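Local structure of cytochrome cL (Hyphomicrobium denitrificans, 2D0W) at residues A[18-23]-A[94-99]; A[27-32]-A[38-43]; A[48-53]-A[112-117]; A[89-94]-A[121-126]. The protein transfers electrons through a covalently bound heme and probably accepts them from methanol dehydrogenase during methanol oxidation. All coordinates share one frame; numbering follows the deposited sequence.

The four contacts form one connected cluster, their centres about 11 to 16 Å apart. Along the chain, interaction 2 is nested within the loop closed by interaction 1 and is complete before interactions 3 and 4 open, whereas interactions 1, 3 and 4 cross one another. Helix 88-97 serves interactions 1 and 4, and helix 112-124 serves interactions 3 and 4, with Met115 of the latter packed on Phe92 and Ile95 of the former. Interaction 2 joins interaction 3 through Asp113, which bonds to Thr27 and Tyr41. Interactions 1 and 4 both reach the heme, so helices 88-97 and 112-124 wall the heme, and the N-terminal extension packs on the outside of the first of them through Phe96.

Interaction 1. Residues A[18-23]-A[94-99]. With HEM (protoporphyrin IX containing Fe), chain H.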
# COMPACT_ATOMS: atom_id res chain seq x y z
N GLY A 18 -19.48 4.44 0.34
CA GLY A 18 -20.29 4.47 1.54
C GLY A 18 -19.45 4.43 2.80
O GLY A 18 -19.83 5.03 3.81
N GLN A 19 -18.31 3.75 2.73
CA GLN A 19 -17.52 3.41 3.90
C GLN A 19 -16.28 4.25 4.10
O GLN A 19 -15.92 4.54 5.23
CB GLN A 19 -17.21 1.90 3.94
CG GLN A 19 -18.40 0.99 4.36
CD GLN A 19 -18.68 1.01 5.87
OE1 GLN A 19 -17.84 0.58 6.67
NE2 GLN A 19 -19.87 1.48 6.25
N ALA A 20 -15.63 4.63 3.01
CA ALA A 20 -14.48 5.53 3.10
C ALA A 20 -14.84 6.88 3.76
O ALA A 20 -15.95 7.37 3.58
CB ALA A 20 -13.92 5.75 1.75
N PRO A 21 -13.89 7.48 4.53
CA PRO A 21 -14.07 8.85 5.05
C PRO A 21 -14.54 9.80 3.95
O PRO A 21 -14.21 9.60 2.79
CB PRO A 21 -12.63 9.23 5.45
CG PRO A 21 -12.01 7.92 5.84
CD PRO A 21 -12.63 6.87 4.97
N LYS A 22 -15.30 10.85 4.30
CA LYS A 22 -15.70 11.84 3.27
C LYS A 22 -14.50 12.62 2.68
O LYS A 22 -14.48 12.95 1.48
CB LYS A 22 -16.79 12.81 3.79
CG LYS A 22 -18.17 12.67 3.10
CD LYS A 22 -18.74 11.23 3.12
CE LYS A 22 -19.64 10.90 1.94
NZ LYS A 22 -19.19 11.48 0.62
N GLU A 23 -13.51 12.92 3.50
CA GLU A 23 -12.36 13.72 3.11
C GLU A 23 -11.30 12.86 2.43
O GLU A 23 -11.27 11.66 2.64
CB GLU A 23 -11.74 14.39 4.35
CG GLU A 23 -12.76 15.16 5.22
CD GLU A 23 -13.63 14.25 6.10
OE1 GLU A 23 -13.35 13.01 6.26
OE2 GLU A 23 -14.63 14.80 6.63
N THR A 94 -7.84 -5.90 0.15
CA THR A 94 -7.52 -6.61 1.41
C THR A 94 -7.51 -5.63 2.58
O THR A 94 -8.16 -5.87 3.61
CB THR A 94 -6.20 -7.35 1.27
OG1 THR A 94 -6.36 -8.30 0.22
CG2 THR A 94 -5.80 -8.07 2.58
N ILE A 95 -6.83 -4.50 2.40
CA ILE A 95 -6.79 -3.47 3.44
C ILE A 95 -8.16 -2.89 3.68
O ILE A 95 -8.56 -2.79 4.84
CB ILE A 95 -5.74 -2.37 3.18
CG1 ILE A 95 -4.40 -3.04 2.91
CG2 ILE A 95 -5.62 -1.41 4.41
CD1 ILE A 95 -3.37 -2.16 2.14
N PHE A 96 -8.88 -2.54 2.61
CA PHE A 96 -10.16 -1.85 2.74
C PHE A 96 -11.18 -2.75 3.43
O PHE A 96 -11.81 -2.35 4.39
CB PHE A 96 -10.74 -1.39 1.37
CG PHE A 96 -11.82 -0.36 1.49
CD1 PHE A 96 -13.10 -0.70 1.92
CD2 PHE A 96 -11.56 0.97 1.19
CE1 PHE A 96 -14.09 0.29 2.05
CE2 PHE A 96 -12.52 1.94 1.33
CZ PHE A 96 -13.78 1.61 1.77
N GLY A 97 -11.35 -3.97 2.89
CA GLY A 97 -12.42 -4.85 3.34
C GLY A 97 -11.98 -5.87 4.35
O GLY A 97 -12.82 -6.48 4.98
N GLY A 98 -10.67 -6.04 4.54
CA GLY A 98 -10.12 -7.02 5.50
C GLY A 98 -9.94 -8.43 4.95
O GLY A 98 -10.16 -8.67 3.76
N ALA A 99 -9.53 -9.36 5.84
CA ALA A 99 -9.38 -10.78 5.47
C ALA A 99 -10.02 -11.71 6.53
O ALA A 99 -11.13 -11.43 6.99
CB ALA A 99 -7.90 -11.13 5.20
CHA HEM H . -3.42 -10.32 6.54
CHB HEM H . -2.26 -5.67 5.65
CHC HEM H . -3.48 -4.31 10.17
CHD HEM H . -3.42 -9.03 11.29
C1A HEM H . -3.06 -9.17 5.84
C2A HEM H . -2.82 -9.02 4.41
C3A HEM H . -2.47 -7.75 4.19
C4A HEM H . -2.51 -7.01 5.44
CMA HEM H . -2.08 -7.10 2.82
CAA HEM H . -2.87 -10.16 3.36
CBA HEM H . -1.47 -10.80 3.36
CGA HEM H . -1.30 -11.84 2.26
O1A HEM H . -2.12 -11.86 1.31
O2A HEM H . -0.34 -12.64 2.35
C1B HEM H . -2.53 -4.88 6.78
C2B HEM H . -2.41 -3.43 6.97
C3B HEM H . -2.80 -3.10 8.10
C4B HEM H . -3.15 -4.26 8.86
CMB HEM H . -1.81 -2.55 5.87
CAB HEM H . -3.15 -1.67 8.54
CBB HEM H . -3.96 -0.93 7.84
C1C HEM H . -3.55 -5.48 10.89
C2C HEM H . -3.97 -5.63 12.30
C3C HEM H . -3.89 -6.92 12.61
C4C HEM H . -3.56 -7.67 11.39
CMC HEM H . -3.90 -4.45 13.26
CAC HEM H . -3.89 -7.62 14.00
CBC HEM H . -4.79 -7.24 14.86
C1D HEM H . -3.52 -9.83 10.17
C2D HEM H . -3.75 -11.26 10.15
C3D HEM H . -3.76 -11.67 8.68
C4D HEM H . -3.50 -10.45 7.93
CMD HEM H . -3.96 -12.19 11.39
CAD HEM H . -4.00 -13.08 8.04
CBD HEM H . -5.45 -12.98 7.55
CGD HEM H . -5.82 -14.05 6.55
O1D HEM H . -6.95 -14.03 6.02
O2D HEM H . -4.98 -14.92 6.28
NA HEM H . -2.84 -7.94 6.41
NB HEM H . -2.93 -5.32 8.02
NC HEM H . -3.36 -6.75 10.36
ND HEM H . -3.35 -9.42 8.85
FE HEM H . -3.21 -7.32 8.38
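The C-terminal end of helix 88-97, a wall of the heme pocket, meets the N-terminal extension where Phe96 comes up against Gln19 and Ala20, just at the end of the short helix 16-19. Phe96 presents the rim of its ring rather than a face. CE1 lies 4.0 Å from Gln19 CB, and the far corner CZ is 3.8 Å from the backbone atom Ala20 N, both partners near the ring plane. Ala20 CB adds an apolar touch, 4.1 Å from Phe96 CE2. With CG anti to the backbone N (chi1 -163°), the ring is carried out from its helix to this junction. Further in, Phe92 meets the same ring with planes at about 40°, and Leu112 of helix 112-124 packs on Ala20.

Neighbouring residues on the same segment attend to the cofactor: Thr94 CG2 sits 3.6 Å from heme C2A, and Ile95 CG2 sits 3.8 Å from heme CBB. Thr94 OG1 is engaged with Thr8 and Asn85. The helix ends at Gly98, whose positive phi of 87° suits a residue without a side chain, since a CB there would jam against the preceding carbonyl.

No hydrogen bond crosses between the two segments. Their hold on each other is van der Waals contact at one ring rim, which implies that shape, more than polarity, fits the extension to a helix that lines the heme pocket.

Interaction 2. Residues A[27-32]-A[38-43]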
# COMPACT_ATOMS: atom_id res chain seq x y z
N THR A 27 -8.33 13.81 -4.92
CA THR A 27 -6.91 14.06 -5.31
C THR A 27 -6.66 13.40 -6.66
O THR A 27 -7.36 12.43 -7.02
CB THR A 27 -5.86 13.56 -4.27
OG1 THR A 27 -5.76 12.13 -4.36
CG2 THR A 27 -6.22 13.98 -2.81
N PRO A 28 -5.70 13.93 -7.44
CA PRO A 28 -5.49 13.26 -8.70
C PRO A 28 -5.14 11.79 -8.54
O PRO A 28 -5.53 10.98 -9.38
CB PRO A 28 -4.31 14.04 -9.30
CG PRO A 28 -4.49 15.42 -8.76
CD PRO A 28 -4.83 15.14 -7.32
N ALA A 29 -4.43 11.45 -7.47
CA ALA A 29 -4.00 10.07 -7.31
C ALA A 29 -5.21 9.13 -7.06
O ALA A 29 -5.26 8.02 -7.56
CB ALA A 29 -2.97 9.96 -6.22
N VAL A 30 -6.16 9.59 -6.29
CA VAL A 30 -7.31 8.77 -5.95
C VAL A 30 -8.18 8.61 -7.22
O VAL A 30 -8.72 7.53 -7.48
CB VAL A 30 -8.08 9.41 -4.82
CG1 VAL A 30 -9.46 8.68 -4.64
CG2 VAL A 30 -7.26 9.32 -3.54
N LYS A 31 -8.31 9.70 -7.99
CA LYS A 31 -9.16 9.66 -9.16
C LYS A 31 -8.61 8.66 -10.15
O LYS A 31 -9.37 7.87 -10.70
CB LYS A 31 -9.41 11.05 -9.75
CG LYS A 31 -10.37 11.84 -8.85
CD LYS A 31 -10.51 13.31 -9.23
CE LYS A 31 -11.75 13.52 -10.08
NZ LYS A 31 -12.10 14.98 -10.25
N GLN A 32 -7.29 8.64 -10.33
CA GLN A 32 -6.72 7.62 -11.23
C GLN A 32 -6.88 6.21 -10.68
O GLN A 32 -7.22 5.26 -11.44
CB GLN A 32 -5.24 7.88 -11.55
CG GLN A 32 -4.66 6.76 -12.41
CD GLN A 32 -3.15 6.56 -12.22
OE1 GLN A 32 -2.39 7.51 -12.32
NE2 GLN A 32 -2.73 5.31 -11.96
N VAL A 38 -4.51 1.22 -10.45
CA VAL A 38 -3.07 1.38 -10.26
C VAL A 38 -2.80 2.60 -9.34
O VAL A 38 -3.41 3.65 -9.50
CB VAL A 38 -2.29 1.45 -11.62
CG1 VAL A 38 -0.80 1.74 -11.39
CG2 VAL A 38 -2.45 0.14 -12.40
N ASP A 39 -1.93 2.41 -8.34
CA ASP A 39 -1.67 3.43 -7.29
C ASP A 39 -0.48 4.23 -7.74
O ASP A 39 0.64 3.69 -7.72
CB ASP A 39 -1.31 2.72 -5.98
CG ASP A 39 -0.94 3.68 -4.85
OD1 ASP A 39 -0.76 3.19 -3.70
OD2 ASP A 39 -0.85 4.92 -5.06
N PRO A 40 -0.70 5.49 -8.15
CA PRO A 40 0.39 6.34 -8.71
C PRO A 40 1.39 6.89 -7.71
O PRO A 40 2.40 7.53 -8.11
CB PRO A 40 -0.35 7.47 -9.39
CG PRO A 40 -1.68 7.53 -8.66
CD PRO A 40 -2.00 6.20 -8.14
N TYR A 41 1.18 6.61 -6.42
CA TYR A 41 2.19 6.98 -5.43
C TYR A 41 3.29 5.95 -5.26
O TYR A 41 4.25 6.17 -4.52
CB TYR A 41 1.54 7.22 -4.07
CG TYR A 41 0.66 8.44 -3.95
CD1 TYR A 41 0.88 9.59 -4.74
CD2 TYR A 41 -0.37 8.46 -3.05
CE1 TYR A 41 0.08 10.72 -4.60
CE2 TYR A 41 -1.19 9.60 -2.90
CZ TYR A 41 -0.94 10.74 -3.68
OH TYR A 41 -1.75 11.85 -3.53
N VAL A 42 3.13 4.80 -5.88
CA VAL A 42 4.10 3.70 -5.72
C VAL A 42 5.47 4.19 -6.18
O VAL A 42 5.61 4.78 -7.27
CB VAL A 42 3.60 2.39 -6.42
CG1 VAL A 42 4.67 1.33 -6.59
CG2 VAL A 42 2.46 1.75 -5.59
N GLU A 43 6.46 3.98 -5.32
CA GLU A 43 7.85 4.39 -5.58
C GLU A 43 8.07 5.90 -5.81
O GLU A 43 9.09 6.31 -6.39
CB GLU A 43 8.48 3.50 -6.68
CG GLU A 43 8.92 2.11 -6.22
CD GLU A 43 9.74 2.14 -4.92
OE1 GLU A 43 10.95 2.47 -4.97
OE2 GLU A 43 9.18 1.81 -3.84
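Gln32, Ala29 and Pro40 carry most of this contact, in which helix 28-36 is met by the loop that follows it. Ala29 is the centre. Its CB lies over one face of the Tyr41 ring, 3.7 Å from the centroid and 27° off the normal, a CH-pi contact displaced toward the hydroxyl end, with CZ of Tyr41 3.3 Å from that methyl. Pro40 fits beside it, its CG 3.7 Å from Ala29 CB. One turn further along the helix, Gln32 holds CG anti to the backbone N (chi1 176°) and stays extended, so that its amide lies along the loop: OE1 is 3.6 Å from Pro40 CB, and NE2 comes within 3.0 Å of Val38 O. An alanine in place of Gln32 would probably open a gap beside Pro40 CB and CG and leave Val38 O without its close amide neighbour.

The loop is shaped by a type I turn from Asp39 to Val42 and by an Asx turn, Asp39 OD2 accepting from Tyr41 N at 3.0 Å. Thr27 is the N-cap of the helix, its OG1 accepting from Val30 N at 3.2 Å. Both Thr27 OG1 and Tyr41 OH also bond to Asp113 of helix 112-124, and Ile167 touches Ala29 and Pro40.

The chemistry is thus apolar at the middle, where a small methyl permits close approach of the ring, with polar groups gathered at the two ends.

Interaction 3. Residues A[48-53]-A[112-117]; sequences LPKGEE and LDNMLK
Close backbone packing comes first here: Gly51 and Lys117 bring helices 48-58 and 112-124 together, the two segments crossing at 97° with axes 8.7 Å apart. Gly51 CA lies 3.2 Å from Lys117 O in a CA-H...O contact, 132° at the hydrogen. A CB on Gly51 would clash with that oxygen, so the missing side chain is what permits the crossing.

Aliphatic contact flanks it. Lys50 CG rests 3.6 Å from Lys117 CD, the two chains running obliquely over each other. Separate in kind is a carbon-to-amide-oxygen contact, not a hydrogen bond, between Lys50 CE and Asn114 OD1 at 3.6 Å.

The charged link is inside one helix: Lys117 NZ, turned back by the bend at chi4 (60°), forms a 2.8 Å salt bridge to Asp113 OD2, approaching from above the carboxylate plane. An alanine in place of Lys117 would probably cost the Lys50 stem its neighbour at CD and leave Asp113 OD2 without its charged mate.

Such a near-perpendicular crossing of the first and last core helices at a glycine is a hallmark of the class I cytochrome c fold. Trp121 packs against Gly51 one turn on, Leu48 touches Trp152 of helix 149-161, and Met115 packs on Phe92 of helix 88-97.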
# COMPACT_ATOMS: atom_id res chain seq x y z
N LEU A 48 6.40 8.46 0.78
CA LEU A 48 6.81 7.38 1.70
C LEU A 48 6.75 7.63 3.18
O LEU A 48 6.19 6.79 3.89
CB LEU A 48 8.14 6.72 1.28
CG LEU A 48 8.11 6.15 -0.15
CD1 LEU A 48 9.50 5.72 -0.55
CD2 LEU A 48 7.06 5.03 -0.35
N PRO A 49 7.33 8.77 3.67
CA PRO A 49 7.19 9.06 5.11
C PRO A 49 5.74 9.02 5.62
O PRO A 49 5.48 8.49 6.70
CB PRO A 49 7.81 10.47 5.20
CG PRO A 49 8.77 10.60 4.05
CD PRO A 49 8.13 9.79 2.94
N LYS A 50 4.83 9.62 4.88
CA LYS A 50 3.44 9.55 5.29
C LYS A 50 2.89 8.10 5.29
O LYS A 50 2.25 7.67 6.28
CB LYS A 50 2.56 10.50 4.51
CG LYS A 50 1.09 10.39 4.92
CD LYS A 50 0.80 11.33 6.05
CE LYS A 50 -0.56 10.99 6.66
NZ LYS A 50 -0.82 11.79 7.88
N GLY A 51 3.20 7.33 4.26
CA GLY A 51 2.80 5.91 4.23
C GLY A 51 3.34 5.18 5.43
O GLY A 51 2.62 4.45 6.08
N GLU A 52 4.62 5.43 5.76
CA GLU A 52 5.25 4.80 6.93
C GLU A 52 4.61 5.18 8.25
O GLU A 52 4.37 4.31 9.11
CB GLU A 52 6.74 5.16 7.01
CG GLU A 52 7.41 4.65 8.24
CD GLU A 52 8.84 5.18 8.37
OE1 GLU A 52 9.06 6.34 8.02
OE2 GLU A 52 9.72 4.44 8.82
N GLU A 53 4.28 6.48 8.43
CA GLU A 53 3.63 6.85 9.70
C GLU A 53 2.27 6.14 9.92
O GLU A 53 1.96 5.72 11.02
CB GLU A 53 3.55 8.38 9.95
CG GLU A 53 3.02 9.22 8.82
CD GLU A 53 3.35 10.74 8.97
OE1 GLU A 53 2.80 11.38 9.89
OE2 GLU A 53 4.15 11.28 8.15
N LEU A 112 -8.94 7.90 1.43
CA LEU A 112 -8.52 7.20 0.23
C LEU A 112 -7.11 7.58 -0.20
O LEU A 112 -6.35 6.71 -0.63
CB LEU A 112 -9.53 7.41 -0.90
CG LEU A 112 -10.86 6.65 -0.71
CD1 LEU A 112 -10.66 5.14 -0.57
CD2 LEU A 112 -11.52 7.15 0.50
N ASP A 113 -6.78 8.88 -0.07
CA ASP A 113 -5.46 9.38 -0.51
C ASP A 113 -4.38 8.80 0.41
O ASP A 113 -3.30 8.43 -0.07
CB ASP A 113 -5.43 10.92 -0.50
CG ASP A 113 -4.19 11.49 -1.22
OD1 ASP A 113 -3.95 11.15 -2.40
OD2 ASP A 113 -3.45 12.26 -0.57
N ASN A 114 -4.70 8.69 1.69
CA ASN A 114 -3.79 8.10 2.66
C ASN A 114 -3.65 6.61 2.47
O ASN A 114 -2.57 6.08 2.61
CB ASN A 114 -4.19 8.44 4.11
CG ASN A 114 -3.84 9.92 4.47
OD1 ASN A 114 -2.93 10.49 3.95
ND2 ASN A 114 -4.61 10.51 5.34
N MET A 115 -4.75 5.94 2.13
CA MET A 115 -4.69 4.52 1.79
C MET A 115 -3.66 4.29 0.71
O MET A 115 -2.94 3.28 0.70
CB MET A 115 -6.06 4.05 1.28
CG MET A 115 -6.00 2.66 0.66
SD MET A 115 -5.89 1.40 1.94
CE MET A 115 -7.63 1.23 2.30
N LEU A 116 -3.61 5.21 -0.25
CA LEU A 116 -2.69 5.02 -1.39
C LEU A 116 -1.23 5.20 -1.03
O LEU A 116 -0.34 4.65 -1.69
CB LEU A 116 -3.11 5.93 -2.55
CG LEU A 116 -4.42 5.58 -3.20
CD1 LEU A 116 -4.69 6.57 -4.30
CD2 LEU A 116 -4.42 4.12 -3.73
N LYS A 117 -0.96 6.02 -0.02
CA LYS A 117 0.39 6.26 0.48
C LYS A 117 0.82 5.09 1.35
O LYS A 117 1.96 4.66 1.40
CB LYS A 117 0.43 7.55 1.31
CG LYS A 117 0.26 8.85 0.50
CD LYS A 117 0.16 10.03 1.50
CE LYS A 117 0.25 11.37 0.84
NZ LYS A 117 -0.85 11.46 -0.11

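Interaction 4. Residues A[89-94]-A[121-126]. With HEM (protoporphyrin IX containing Fe), chain H.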
# COMPACT_ATOMS: atom_id res chain seq x y z
N LYS A 89 -4.67 -3.13 -6.79
CA LYS A 89 -6.12 -3.28 -6.61
C LYS A 89 -6.45 -4.30 -5.53
O LYS A 89 -7.34 -4.04 -4.69
CB LYS A 89 -6.81 -3.63 -7.92
CG LYS A 89 -8.27 -3.30 -7.93
CD LYS A 89 -9.12 -4.52 -7.76
CE LYS A 89 -9.87 -4.83 -9.03
NZ LYS A 89 -11.01 -3.93 -9.16
N GLY A 90 -5.77 -5.44 -5.56
CA GLY A 90 -5.97 -6.51 -4.56
C GLY A 90 -5.57 -6.11 -3.16
O GLY A 90 -6.30 -6.37 -2.21
N LEU A 91 -4.40 -5.49 -3.04
CA LEU A 91 -3.90 -4.99 -1.77
C LEU A 91 -4.87 -3.96 -1.17
O LEU A 91 -5.27 -4.04 0.02
CB LEU A 91 -2.47 -4.40 -1.96
CG LEU A 91 -1.76 -3.94 -0.69
CD1 LEU A 91 -1.88 -5.04 0.30
CD2 LEU A 91 -0.28 -3.59 -0.89
N PHE A 92 -5.34 -3.05 -2.00
CA PHE A 92 -6.33 -2.09 -1.54
C PHE A 92 -7.56 -2.84 -0.98
O PHE A 92 -8.06 -2.50 0.12
CB PHE A 92 -6.71 -1.17 -2.72
CG PHE A 92 -7.89 -0.24 -2.44
CD1 PHE A 92 -7.70 1.02 -1.89
CD2 PHE A 92 -9.20 -0.64 -2.74
CE1 PHE A 92 -8.78 1.87 -1.65
CE2 PHE A 92 -10.28 0.19 -2.49
CZ PHE A 92 -10.08 1.46 -1.95
N GLU A 93 -8.04 -3.84 -1.73
CA GLU A 93 -9.27 -4.55 -1.36
C GLU A 93 -9.02 -5.29 -0.02
O GLU A 93 -9.86 -5.25 0.88
CB GLU A 93 -9.67 -5.54 -2.49
CG GLU A 93 -10.14 -4.96 -3.79
CD GLU A 93 -10.40 -6.02 -4.90
OE1 GLU A 93 -9.56 -6.96 -5.03
OE2 GLU A 93 -11.43 -5.92 -5.64
N THR A 94 -7.84 -5.90 0.15
CA THR A 94 -7.52 -6.61 1.41
C THR A 94 -7.51 -5.63 2.58
O THR A 94 -8.16 -5.87 3.61
CB THR A 94 -6.20 -7.35 1.27
OG1 THR A 94 -6.36 -8.30 0.22
CG2 THR A 94 -5.80 -8.07 2.58
N TRP A 121 4.04 2.59 0.72
CA TRP A 121 5.01 2.17 1.79
C TRP A 121 5.16 0.67 1.80
O TRP A 121 6.27 0.18 1.91
CB TRP A 121 4.60 2.62 3.20
CG TRP A 121 5.57 2.20 4.29
CD1 TRP A 121 5.32 1.36 5.36
CD2 TRP A 121 6.93 2.58 4.39
NE1 TRP A 121 6.46 1.22 6.13
CE2 TRP A 121 7.46 1.96 5.55
CE3 TRP A 121 7.76 3.40 3.62
CZ2 TRP A 121 8.80 2.13 5.95
CZ3 TRP A 121 9.12 3.55 4.02
CH2 TRP A 121 9.60 2.91 5.17
N ILE A 122 4.02 -0.06 1.80
CA ILE A 122 4.06 -1.51 1.75
C ILE A 122 4.89 -2.04 0.57
O ILE A 122 5.68 -2.96 0.72
CB ILE A 122 2.62 -2.15 1.78
CG1 ILE A 122 1.92 -1.82 3.11
CG2 ILE A 122 2.70 -3.68 1.48
CD1 ILE A 122 0.39 -2.11 3.07
N ARG A 123 4.73 -1.45 -0.61
CA ARG A 123 5.57 -1.84 -1.77
C ARG A 123 7.03 -1.53 -1.50
O ARG A 123 7.93 -2.32 -1.89
CB ARG A 123 5.12 -1.17 -3.07
CG ARG A 123 3.61 -1.45 -3.46
CD ARG A 123 3.36 -2.93 -3.39
NE ARG A 123 2.08 -3.22 -4.01
CZ ARG A 123 1.43 -4.37 -3.95
NH1 ARG A 123 1.91 -5.38 -3.26
NH2 ARG A 123 0.27 -4.49 -4.58
N HIS A 124 7.29 -0.39 -0.88
CA HIS A 124 8.70 0.08 -0.67
C HIS A 124 9.58 -0.81 0.26
O HIS A 124 10.81 -0.86 0.10
CB HIS A 124 8.74 1.52 -0.13
CG HIS A 124 10.12 2.13 -0.17
ND1 HIS A 124 10.73 2.53 -1.35
CD2 HIS A 124 10.98 2.43 0.82
CE1 HIS A 124 11.93 3.02 -1.07
NE2 HIS A 124 12.11 2.96 0.24
N ILE A 125 8.93 -1.44 1.24
CA ILE A 125 9.57 -2.31 2.24
C ILE A 125 9.88 -3.74 1.79
O ILE A 125 10.53 -4.50 2.54
CB ILE A 125 8.78 -2.32 3.63
CG1 ILE A 125 7.33 -2.82 3.51
CG2 ILE A 125 8.84 -0.93 4.33
CD1 ILE A 125 6.52 -2.66 4.83
N GLN A 126 9.44 -4.09 0.57
CA GLN A 126 9.80 -5.32 -0.14
C GLN A 126 11.31 -5.53 -0.15
O GLN A 126 12.06 -4.62 -0.41
CB GLN A 126 9.29 -5.27 -1.58
CG GLN A 126 9.49 -6.56 -2.38
CD GLN A 126 8.82 -7.78 -1.74
OE1 GLN A 126 9.33 -8.90 -1.86
NE2 GLN A 126 7.68 -7.58 -1.09
CHA HEM H . -3.42 -10.32 6.54
CHB HEM H . -2.26 -5.67 5.65
CHC HEM H . -3.48 -4.31 10.17
CHD HEM H . -3.42 -9.03 11.29
C1A HEM H . -3.06 -9.17 5.84
C2A HEM H . -2.82 -9.02 4.41
C3A HEM H . -2.47 -7.75 4.19
C4A HEM H . -2.51 -7.01 5.44
CMA HEM H . -2.08 -7.10 2.82
CAA HEM H . -2.87 -10.16 3.36
CBA HEM H . -1.47 -10.80 3.36
CGA HEM H . -1.30 -11.84 2.26
O1A HEM H . -2.12 -11.86 1.31
O2A HEM H . -0.34 -12.64 2.35
C1B HEM H . -2.53 -4.88 6.78
C2B HEM H . -2.41 -3.43 6.97
C3B HEM H . -2.80 -3.10 8.10
C4B HEM H . -3.15 -4.26 8.86
CMB HEM H . -1.81 -2.55 5.87
CAB HEM H . -3.15 -1.67 8.54
CBB HEM H . -3.96 -0.93 7.84
C1C HEM H . -3.55 -5.48 10.89
C2C HEM H . -3.97 -5.63 12.30
C3C HEM H . -3.89 -6.92 12.61
C4C HEM H . -3.56 -7.67 11.39
CMC HEM H . -3.90 -4.45 13.26
CAC HEM H . -3.89 -7.62 14.00
CBC HEM H . -4.79 -7.24 14.86
C1D HEM H . -3.52 -9.83 10.17
C2D HEM H . -3.75 -11.26 10.15
C3D HEM H . -3.76 -11.67 8.68
C4D HEM H . -3.50 -10.45 7.93
CMD HEM H . -3.96 -12.19 11.39
CAD HEM H . -4.00 -13.08 8.04
CBD HEM H . -5.45 -12.98 7.55
CGD HEM H . -5.82 -14.05 6.55
O1D HEM H . -6.95 -14.03 6.02
O2D HEM H . -4.98 -14.92 6.28
NA HEM H . -2.84 -7.94 6.41
NB HEM H . -2.93 -5.32 8.02
NC HEM H . -3.36 -6.75 10.36
ND HEM H . -3.35 -9.42 8.85
FE HEM H . -3.21 -7.32 8.38
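Leu91 of helix 88-97 is wedged between Ile122 and Arg123 of helix 112-124, close to the heme methyls. Its CD2 methyl does the work on the protein side: it sits over the centre of one face of the Arg123 guanidinium, 3.6 Å from CZ, and also lies 3.8 Å from Ile122 CG2. The other branch goes to the cofactor, Leu91 CD1 lying 3.3 Å from heme CMA. Ile122 likewise splits its duties, its CD1 meeting the neighbouring heme methyl CMB at 3.6 Å. Leu91 has CG anti to the backbone N (chi1 -175°), which sends the fork out between helix 112-124 (CD2) and the heme (CD1).

In the next shell, Arg123 bends at chi2 (-50°) and comes back toward Leu91. Its NE forms a salt bridge with Asp88 OD2, and NH1 donates to Asn85 O, so its rotation is fixed with one face toward the methyl. Asn85 in turn bonds to the heme through ND2, and Ile119 packs on Leu91.

No hydrogen bond links the two segments. A buried charge is met on its face by a hydrocarbon while its N-H groups find partners at the rim, consistent with a guanidinium that pairs its polar atoms around its edge and leaves apolar packing next to the heme methyls.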